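Local coordinates for putative branched chain amino acid ABC transporter, periplasmic amino acid-binding protein (Brucella ovis, PDB 4XFK) that probably binds branched-chain and related small amino acids in the periplasm and serves as a component of an amino-acid ABC transport system, at residues 161-166 against 170-175; 191-196 against 218-223. The protein carries 1 engineered substitution. One frame throughout, in Å; residues are numbered along the deposited sequence.

Contact 1 of 2, residues 161-166 against 170-175; sequences SINQNY and VDVENT. With ACT (acetate ion), chain B.
N163 and V172 make the closest side-chain packing of this contact, the amide crossing V172 at about a right angle. CG of N163 lies beside its own backbone N (chi1 -62°), which sends the amide from strand 158-164 toward the helix. There OD1 of N163 lies 3.2 Å from CG1 of V172, while N163 ND2 passes close to CB of E173. S161, two residues back on the same strand, turns its hydroxyl the same way, with OG 3.9 Å from CG of E173. Near the other end CG2 of V170 packs 3.4 Å from O of Y166. V172 also touches F142 of helix 138-152.

These elements open a beta-alpha-beta unit, strand 158-164, helix 167-184 and strand 186-193, in one lobe of the periplasmic binding protein fold. Segments 161-164 and 170-175 run nearly antiparallel, with axes 7.6 Å apart at closest.

A backbone hydrogen bond starts the helix: N of V170 donates to O of Y166, the N-cap residue, at 3.0 Å. Just before it, N165 centres an inverse gamma turn, joined by Y166 N to Q164 O.

The buried amide of N163 is gripped at both ends. OD1 accepts from the backbone N of G219, and ND2 donates to a water at 3.0 Å. That water lies 2.6 Å from OE1 of E173, so it bridges strand and helix.

Y166 leaves the backbone on the side away from the helix. Its hydroxyl OH donates to O of an acetate, probably a crystallisation component, at 2.6 Å, the oxygen lying at the ring edge near its plane; S88 and E118 hold the same acetate.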
ATOM      1  N   SER A 161       1.759 -11.264  17.736  1.00 10.98           N
ATOM      2  CA  SER A 161       1.187 -10.215  16.889  1.00 11.29           C
ATOM      3  C   SER A 161       1.326  -8.873  17.595  1.00 10.28           C
ATOM      4  O   SER A 161       0.857  -8.720  18.715  1.00 10.86           O
ATOM      5  CB  SER A 161      -0.291 -10.510  16.616  1.00 12.42           C
ATOM      6  OG  SER A 161      -0.926  -9.433  15.945  1.00 12.47           O
ATOM      7  N   ILE A 162       1.977  -7.907  16.954  1.00  9.10           N
ATOM      8  CA  ILE A 162       2.086  -6.567  17.526  1.00  8.72           C
ATOM      9  C   ILE A 162       1.698  -5.530  16.472  1.00  6.68           C
ATOM     10  O   ILE A 162       2.272  -5.499  15.389  1.00  8.14           O
ATOM     11  CB  ILE A 162       3.492  -6.296  18.138  1.00  8.42           C
ATOM     12  CG1 ILE A 162       3.543  -4.898  18.769  1.00  9.86           C
ATOM     13  CG2 ILE A 162       4.602  -6.505  17.106  1.00  9.66           C
ATOM     14  CD1 ILE A 162       4.743  -4.673  19.666  1.00 12.30           C
ATOM     15  N   ASN A 163       0.704  -4.702  16.782  1.00  7.68           N
ATOM     16  CA  ASN A 163       0.175  -3.741  15.819  1.00  7.96           C
ATOM     17  C   ASN A 163      -0.287  -2.450  16.460  1.00  8.34           C
ATOM     18  O   ASN A 163      -0.443  -2.364  17.679  1.00  8.21           O
ATOM     19  CB  ASN A 163      -0.972  -4.347  14.999  1.00  7.60           C
ATOM     20  CG  ASN A 163      -0.531  -5.542  14.181  1.00  8.79           C
ATOM     21  OD1 ASN A 163       0.073  -5.388  13.124  1.00  9.88           O
ATOM     22  ND2 ASN A 163      -0.815  -6.738  14.674  1.00  9.82           N
ATOM     23  N   GLN A 164      -0.484  -1.450  15.606  1.00  7.99           N
ATOM     24  CA  GLN A 164      -0.957  -0.129  15.988  1.00  7.14           C
ATOM     25  C   GLN A 164      -2.462  -0.136  16.232  1.00  7.47           C
ATOM     26  O   GLN A 164      -3.223  -0.745  15.476  1.00  7.63           O
ATOM     27  CB  GLN A 164      -0.626   0.861  14.871  1.00  7.81           C
ATOM     28  CG  GLN A 164       0.874   1.013  14.599  1.00  7.55           C
ATOM     29  CD  GLN A 164       1.169   1.543  13.214  1.00  8.51           C
ATOM     30  OE1 GLN A 164       1.913   2.522  13.047  1.00 11.37           O
ATOM     31  NE2 GLN A 164       0.613   0.890  12.212  1.00  6.92           N
ATOM     32  N   ASN A 165      -2.896   0.566  17.274  1.00  8.77           N
ATOM     33  CA  ASN A 165      -4.308   0.570  17.622  1.00  9.43           C
ATOM     34  C   ASN A 165      -5.109   1.593  16.809  1.00  9.11           C
ATOM     35  O   ASN A 165      -5.508   2.648  17.318  1.00 10.36           O
ATOM     36  CB  ASN A 165      -4.503   0.776  19.127  1.00 10.60           C
ATOM     37  CG  ASN A 165      -5.795   0.162  19.629  1.00 11.33           C
ATOM     38  OD1 ASN A 165      -6.756   0.010  18.869  1.00 11.97           O
ATOM     39  ND2 ASN A 165      -5.825  -0.202  20.909  1.00 13.31           N
ATOM     40  N   TYR A 166      -5.308   1.268  15.534  1.00  8.70           N
ATOM     41  CA  TYR A 166      -6.268   1.949  14.663  1.00  8.54           C
ATOM     42  C   TYR A 166      -6.743   0.924  13.642  1.00  8.34           C
ATOM     43  O   TYR A 166      -6.321  -0.235  13.698  1.00  8.47           O
ATOM     44  CB  TYR A 166      -5.698   3.219  14.004  1.00  7.92           C
ATOM     45  CG  TYR A 166      -4.687   3.054  12.884  1.00  7.78           C
ATOM     46  CD1 TYR A 166      -3.410   2.557  13.126  1.00  7.37           C
ATOM     47  CD2 TYR A 166      -4.995   3.467  11.586  1.00  7.84           C
ATOM     48  CE1 TYR A 166      -2.473   2.452  12.105  1.00  6.99           C
ATOM     49  CE2 TYR A 166      -4.072   3.362  10.560  1.00  7.49           C
ATOM     50  CZ  TYR A 166      -2.811   2.855  10.822  1.00  7.12           C
ATOM     51  OH  TYR A 166      -1.875   2.754   9.815  1.00  7.17           O
ATOM     52  N   VAL A 170      -5.666  -3.178  13.783  1.00  8.29           N
ATOM     53  CA  VAL A 170      -6.708  -4.087  14.231  1.00  8.46           C
ATOM     54  C   VAL A 170      -6.991  -5.125  13.143  1.00  8.39           C
ATOM     55  O   VAL A 170      -7.121  -6.311  13.439  1.00  8.82           O
ATOM     56  CB  VAL A 170      -7.968  -3.291  14.604  1.00 10.08           C
ATOM     57  CG1 VAL A 170      -9.174  -4.210  14.799  1.00 11.02           C
ATOM     58  CG2 VAL A 170      -7.696  -2.473  15.862  1.00 11.61           C
ATOM     59  N   ASP A 171      -7.056  -4.683  11.888  1.00  7.54           N
ATOM     60  CA  ASP A 171      -7.286  -5.617  10.791  1.00  8.54           C
ATOM     61  C   ASP A 171      -6.141  -6.619  10.644  1.00  8.34           C
ATOM     62  O   ASP A 171      -6.375  -7.797  10.339  1.00  9.18           O
ATOM     63  CB  ASP A 171      -7.470  -4.878   9.463  1.00  8.38           C
ATOM     64  CG  ASP A 171      -8.808  -4.175   9.346  1.00  9.61           C
ATOM     65  OD1 ASP A 171      -9.747  -4.504  10.093  1.00 11.99           O
ATOM     66  OD2 ASP A 171      -8.922  -3.297   8.469  1.00 10.73           O
ATOM     67  N   VAL A 172      -4.903  -6.167  10.843  1.00  7.47           N
ATOM     68  CA  VAL A 172      -3.777  -7.092  10.786  1.00  8.05           C
ATOM     69  C   VAL A 172      -3.894  -8.139  11.893  1.00  7.66           C
ATOM     70  O   VAL A 172      -3.776  -9.341  11.635  1.00  8.26           O
ATOM     71  CB  VAL A 172      -2.402  -6.371  10.867  1.00  8.14           C
ATOM     72  CG1 VAL A 172      -1.275  -7.399  10.969  1.00  6.76           C
ATOM     73  CG2 VAL A 172      -2.202  -5.464   9.652  1.00  8.38           C
ATOM     74  N   GLU A 173      -4.119  -7.691  13.120  1.00  8.31           N
ATOM     75  CA  GLU A 173      -4.280  -8.641  14.213  1.00  8.62           C
ATOM     76  C   GLU A 173      -5.393  -9.646  13.926  1.00  9.12           C
ATOM     77  O   GLU A 173      -5.213 -10.855  14.100  1.00 10.03           O
ATOM     78  CB  GLU A 173      -4.571  -7.930  15.532  1.00 10.40           C
ATOM     79  CG  GLU A 173      -4.688  -8.914  16.698  1.00 12.55           C
ATOM     80  CD  GLU A 173      -5.031  -8.250  18.011  1.00 14.83           C
ATOM     81  OE1 GLU A 173      -4.134  -7.637  18.621  1.00 15.67           O
ATOM     82  OE2 GLU A 173      -6.196  -8.364  18.445  1.00 17.78           O
ATOM     83  N   ASN A 174      -6.550  -9.153  13.486  1.00  9.75           N
ATOM     84  CA  ASN A 174      -7.682 -10.038  13.228  1.00 10.82           C
ATOM     85  C   ASN A 174      -7.364 -11.037  12.114  1.00 11.45           C
ATOM     86  O   ASN A 174      -7.736 -12.202  12.187  1.00 12.32           O
ATOM     87  CB  ASN A 174      -8.946  -9.236  12.899  1.00 11.90           C
ATOM     88  CG  ASN A 174      -9.510  -8.504  14.107  1.00 12.87           C
ATOM     89  OD1 ASN A 174      -9.219  -8.851  15.252  1.00 17.90           O
ATOM     90  ND2 ASN A 174     -10.337  -7.496  13.854  1.00 14.73           N
ATOM     91  N   THR A 175      -6.652 -10.575  11.092  1.00 10.27           N
ATOM     92  CA  THR A 175      -6.235 -11.432   9.984  1.00 10.71           C
ATOM     93  C   THR A 175      -5.257 -12.514  10.439  1.00  9.82           C
ATOM     94  O   THR A 175      -5.434 -13.693  10.133  1.00 10.35           O
ATOM     95  CB  THR A 175      -5.574 -10.595   8.878  1.00 10.10           C
ATOM     96  OG1 THR A 175      -6.519  -9.652   8.360  1.00 11.16           O
ATOM     97  CG2 THR A 175      -5.084 -11.488   7.750  1.00 11.13           C
TER
HETATM   98  C   ACT B 500      -2.490   2.127   6.543  1.00  8.13           C
HETATM   99  O   ACT B 500      -2.942   2.881   7.436  1.00  7.53           O
HETATM  100  OXT ACT B 500      -3.256   1.872   5.585  1.00  8.42           O
HETATM  101  CH3 ACT B 500      -1.103   1.573   6.630  1.00  8.58           C
HETATM  102  O   HOH W   1      -1.774  -7.306  17.487  1.00 11.91           O

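Contact 2 of 2, residues 191-196 against 218-223; sequences TLHEVN and TGNWSN
A small polar contact in one lobe of the periplasmic binding protein fold joins the end of strand 186-193 and the residues after it to the loop that leads from strand 215-218 into helix 223-235. Only 143 Å² is buried between them, and H193 and N220 supply the direct hydrogen bond. ND2 of N220 donates to NE2 of H193 at 3.0 Å, with an N-H...N angle of 151°. The donor sits in the imidazole plane at the ring edge, yet the amide plane stands perpendicular to the ring. This use of NE2 as acceptor fits the other ring nitrogen: ND1 of H193 donates to O of E194 at 2.8 Å. With both nitrogens engaged, ring rotation is fixed, and F201 meets the ring edge-to-face. ND2 of N220 is also bonded to O of D224 in the following helix.

The loop carrying N220 is shaped by an ST turn, in which N of N220 donates to OG1 of T218 at 3.0 Å.

Farther along, N196 extends toward the start of helix 223-235, its CG opposite the backbone N about chi1 (-164°). Its ND2 is bonded to OE1 of Q24. On the other branch of the amide a water bridges the two segments, lying 2.9 Å from OD1 of N196 and 3.2 Å from O of W221.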
ATOM      1  N   THR A 191      -0.536  -7.752  21.015  1.00 16.39           N
ATOM      2  CA  THR A 191      -0.531  -6.400  21.550  1.00 15.40           C
ATOM      3  C   THR A 191      -1.023  -5.415  20.503  1.00 12.92           C
ATOM      4  O   THR A 191      -0.630  -5.495  19.339  1.00 12.06           O
ATOM      5  CB  THR A 191       0.909  -5.964  21.891  1.00 19.79           C
ATOM      6  OG1 THR A 191       1.375  -6.706  23.018  1.00 23.02           O
ATOM      7  CG2 THR A 191       0.989  -4.462  22.186  1.00 21.43           C
ATOM      8  N   LEU A 192      -1.880  -4.492  20.925  1.00 12.57           N
ATOM      9  CA  LEU A 192      -2.156  -3.282  20.168  1.00 11.95           C
ATOM     10  C   LEU A 192      -1.648  -2.107  20.988  1.00 12.96           C
ATOM     11  O   LEU A 192      -1.961  -1.994  22.178  1.00 17.12           O
ATOM     12  CB  LEU A 192      -3.650  -3.114  19.937  1.00 12.58           C
ATOM     13  CG  LEU A 192      -4.365  -4.098  19.019  1.00 12.90           C
ATOM     14  CD1 LEU A 192      -5.851  -3.776  19.016  1.00 14.71           C
ATOM     15  CD2 LEU A 192      -3.806  -4.032  17.610  1.00 13.11           C
ATOM     16  N   HIS A 193      -0.890  -1.222  20.359  1.00 10.45           N
ATOM     17  CA  HIS A 193      -0.300  -0.106  21.079  1.00 10.14           C
ATOM     18  C   HIS A 193      -0.665   1.233  20.449  1.00 11.07           C
ATOM     19  O   HIS A 193      -1.175   1.296  19.328  1.00 11.28           O
ATOM     20  CB  HIS A 193       1.224  -0.271  21.178  1.00 10.61           C
ATOM     21  CG  HIS A 193       1.909  -0.394  19.851  1.00  8.87           C
ATOM     22  ND1 HIS A 193       2.070   0.675  18.993  1.00  8.83           N
ATOM     23  CD2 HIS A 193       2.475  -1.460  19.230  1.00  8.37           C
ATOM     24  CE1 HIS A 193       2.707   0.272  17.908  1.00  8.38           C
ATOM     25  NE2 HIS A 193       2.962  -1.019  18.022  1.00  8.73           N
ATOM     26  N   GLU A 194      -0.410   2.301  21.191  1.00 11.88           N
ATOM     27  CA  GLU A 194      -0.655   3.649  20.713  1.00 12.91           C
ATOM     28  C   GLU A 194       0.073   3.888  19.398  1.00 12.26           C
ATOM     29  O   GLU A 194       1.140   3.319  19.151  1.00 11.62           O
ATOM     30  CB  GLU A 194      -0.214   4.673  21.761  1.00 15.59           C
ATOM     31  N   VAL A 195      -0.514   4.732  18.560  1.00 12.89           N
ATOM     32  CA  VAL A 195      -0.009   4.949  17.214  1.00 11.81           C
ATOM     33  C   VAL A 195       0.969   6.115  17.156  1.00 11.01           C
ATOM     34  O   VAL A 195       0.639   7.239  17.539  1.00 13.61           O
ATOM     35  CB  VAL A 195      -1.165   5.217  16.228  1.00 15.20           C
ATOM     36  CG1 VAL A 195      -0.651   5.257  14.798  1.00 17.50           C
ATOM     37  CG2 VAL A 195      -2.247   4.152  16.384  1.00 16.94           C
ATOM     38  N   ASN A 196       2.176   5.828  16.679  1.00 11.39           N
ATOM     39  CA  ASN A 196       3.179   6.858  16.406  1.00 12.15           C
ATOM     40  C   ASN A 196       3.485   7.760  17.607  1.00 13.29           C
ATOM     41  O   ASN A 196       3.593   8.980  17.472  1.00 16.90           O
ATOM     42  CB  ASN A 196       2.761   7.704  15.198  1.00 15.54           C
ATOM     43  CG  ASN A 196       3.910   8.507  14.626  1.00 18.10           C
ATOM     44  OD1 ASN A 196       5.047   8.044  14.592  1.00 17.28           O
ATOM     45  ND2 ASN A 196       3.620   9.728  14.195  1.00 21.75           N
ATOM     46  N   THR A 218       3.658  -8.148  12.196  1.00  7.24           N
ATOM     47  CA  THR A 218       3.348  -6.749  12.456  1.00  7.07           C
ATOM     48  C   THR A 218       3.098  -5.970  11.179  1.00  6.80           C
ATOM     49  O   THR A 218       3.839  -6.101  10.198  1.00  6.81           O
ATOM     50  CB  THR A 218       4.455  -6.046  13.300  1.00  7.55           C
ATOM     51  OG1 THR A 218       4.074  -4.684  13.522  1.00  7.16           O
ATOM     52  CG2 THR A 218       5.815  -6.078  12.611  1.00  9.15           C
ATOM     53  N   GLY A 219       2.055  -5.142  11.218  1.00  6.57           N
ATOM     54  CA  GLY A 219       1.781  -4.170  10.168  1.00  6.80           C
ATOM     55  C   GLY A 219       2.337  -2.788  10.473  1.00  6.45           C
ATOM     56  O   GLY A 219       1.962  -1.821   9.823  1.00  6.08           O
ATOM     57  N   ASN A 220       3.229  -2.679  11.453  1.00  5.97           N
ATOM     58  CA  ASN A 220       3.763  -1.375  11.840  1.00  6.19           C
ATOM     59  C   ASN A 220       4.558  -0.724  10.711  1.00  6.20           C
ATOM     60  O   ASN A 220       5.078  -1.404   9.821  1.00  6.78           O
ATOM     61  CB  ASN A 220       4.632  -1.488  13.097  1.00  6.22           C
ATOM     62  CG  ASN A 220       3.818  -1.739  14.352  1.00  6.71           C
ATOM     63  OD1 ASN A 220       2.623  -2.034  14.291  1.00  7.87           O
ATOM     64  ND2 ASN A 220       4.466  -1.604  15.501  1.00  7.36           N
ATOM     65  N   TRP A 221       4.636   0.599  10.758  1.00  6.39           N
ATOM     66  CA  TRP A 221       5.382   1.369   9.782  1.00  6.26           C
ATOM     67  C   TRP A 221       5.791   2.676  10.435  1.00  6.91           C
ATOM     68  O   TRP A 221       5.414   2.950  11.581  1.00  7.80           O
ATOM     69  CB  TRP A 221       4.535   1.628   8.528  1.00  6.44           C
ATOM     70  CG  TRP A 221       3.198   2.265   8.791  1.00  6.48           C
ATOM     71  CD1 TRP A 221       2.088   1.650   9.301  1.00  6.90           C
ATOM     72  CD2 TRP A 221       2.821   3.622   8.529  1.00  6.93           C
ATOM     73  NE1 TRP A 221       1.051   2.545   9.379  1.00  7.11           N
ATOM     74  CE2 TRP A 221       1.474   3.761   8.912  1.00  8.18           C
ATOM     75  CE3 TRP A 221       3.492   4.734   8.003  1.00  7.84           C
ATOM     76  CZ2 TRP A 221       0.781   4.965   8.788  1.00  8.75           C
ATOM     77  CZ3 TRP A 221       2.801   5.933   7.886  1.00  9.18           C
ATOM     78  CH2 TRP A 221       1.460   6.037   8.273  1.00  9.79           C
ATOM     79  N   SER A 222       6.567   3.479   9.714  1.00  7.40           N
ATOM     80  CA  SER A 222       7.144   4.700  10.280  1.00  8.44           C
ATOM     81  C   SER A 222       7.901   4.352  11.570  1.00  9.20           C
ATOM     82  O   SER A 222       8.488   3.271  11.683  1.00  8.92           O
ATOM     83  CB  SER A 222       6.055   5.763  10.516  1.00 10.56           C
ATOM     84  OG  SER A 222       6.614   7.019  10.872  1.00 13.04           O
ATOM     85  N   ASN A 223       7.889   5.253  12.546  1.00  9.41           N
ATOM     86  CA  ASN A 223       8.612   5.018  13.795  1.00 10.32           C
ATOM     87  C   ASN A 223       8.184   3.757  14.539  1.00  9.75           C
ATOM     88  O   ASN A 223       8.994   3.134  15.220  1.00  8.83           O
ATOM     89  CB  ASN A 223       8.486   6.241  14.702  1.00 12.04           C
ATOM     90  CG  ASN A 223       8.982   7.486  14.034  1.00 18.53           C
ATOM     91  OD1 ASN A 223       8.247   8.465  13.876  1.00 24.38           O
ATOM     92  ND2 ASN A 223      10.233   7.449  13.600  1.00 17.28           N
TER
HETATM   93  O   HOH W   2       4.868   5.306  13.706  1.00 12.63           O

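Overall arrangement
Contacts 1 and 2 lie about 9 Å apart, centre to centre, and their strands, 158-164 and 186-193, are neighbours in one sheet. Contact 1 closes along the chain before contact 2 opens. Direct bonds join them: the one from G219 N to N163 OD1 spans 2.8 Å, and N165 N probably donates to H193 O, also at 2.8 Å. OH of Y166 is additionally hydrogen-bonded to NE1 of W221, so a side chain from each contact meets beside the acetate. A bound sodium ion lies about 7 Å from the side chain of Y166, and one lies about 10 Å from that of S222. Separately, Y31, G85 and G116 form a sodium site in this protein.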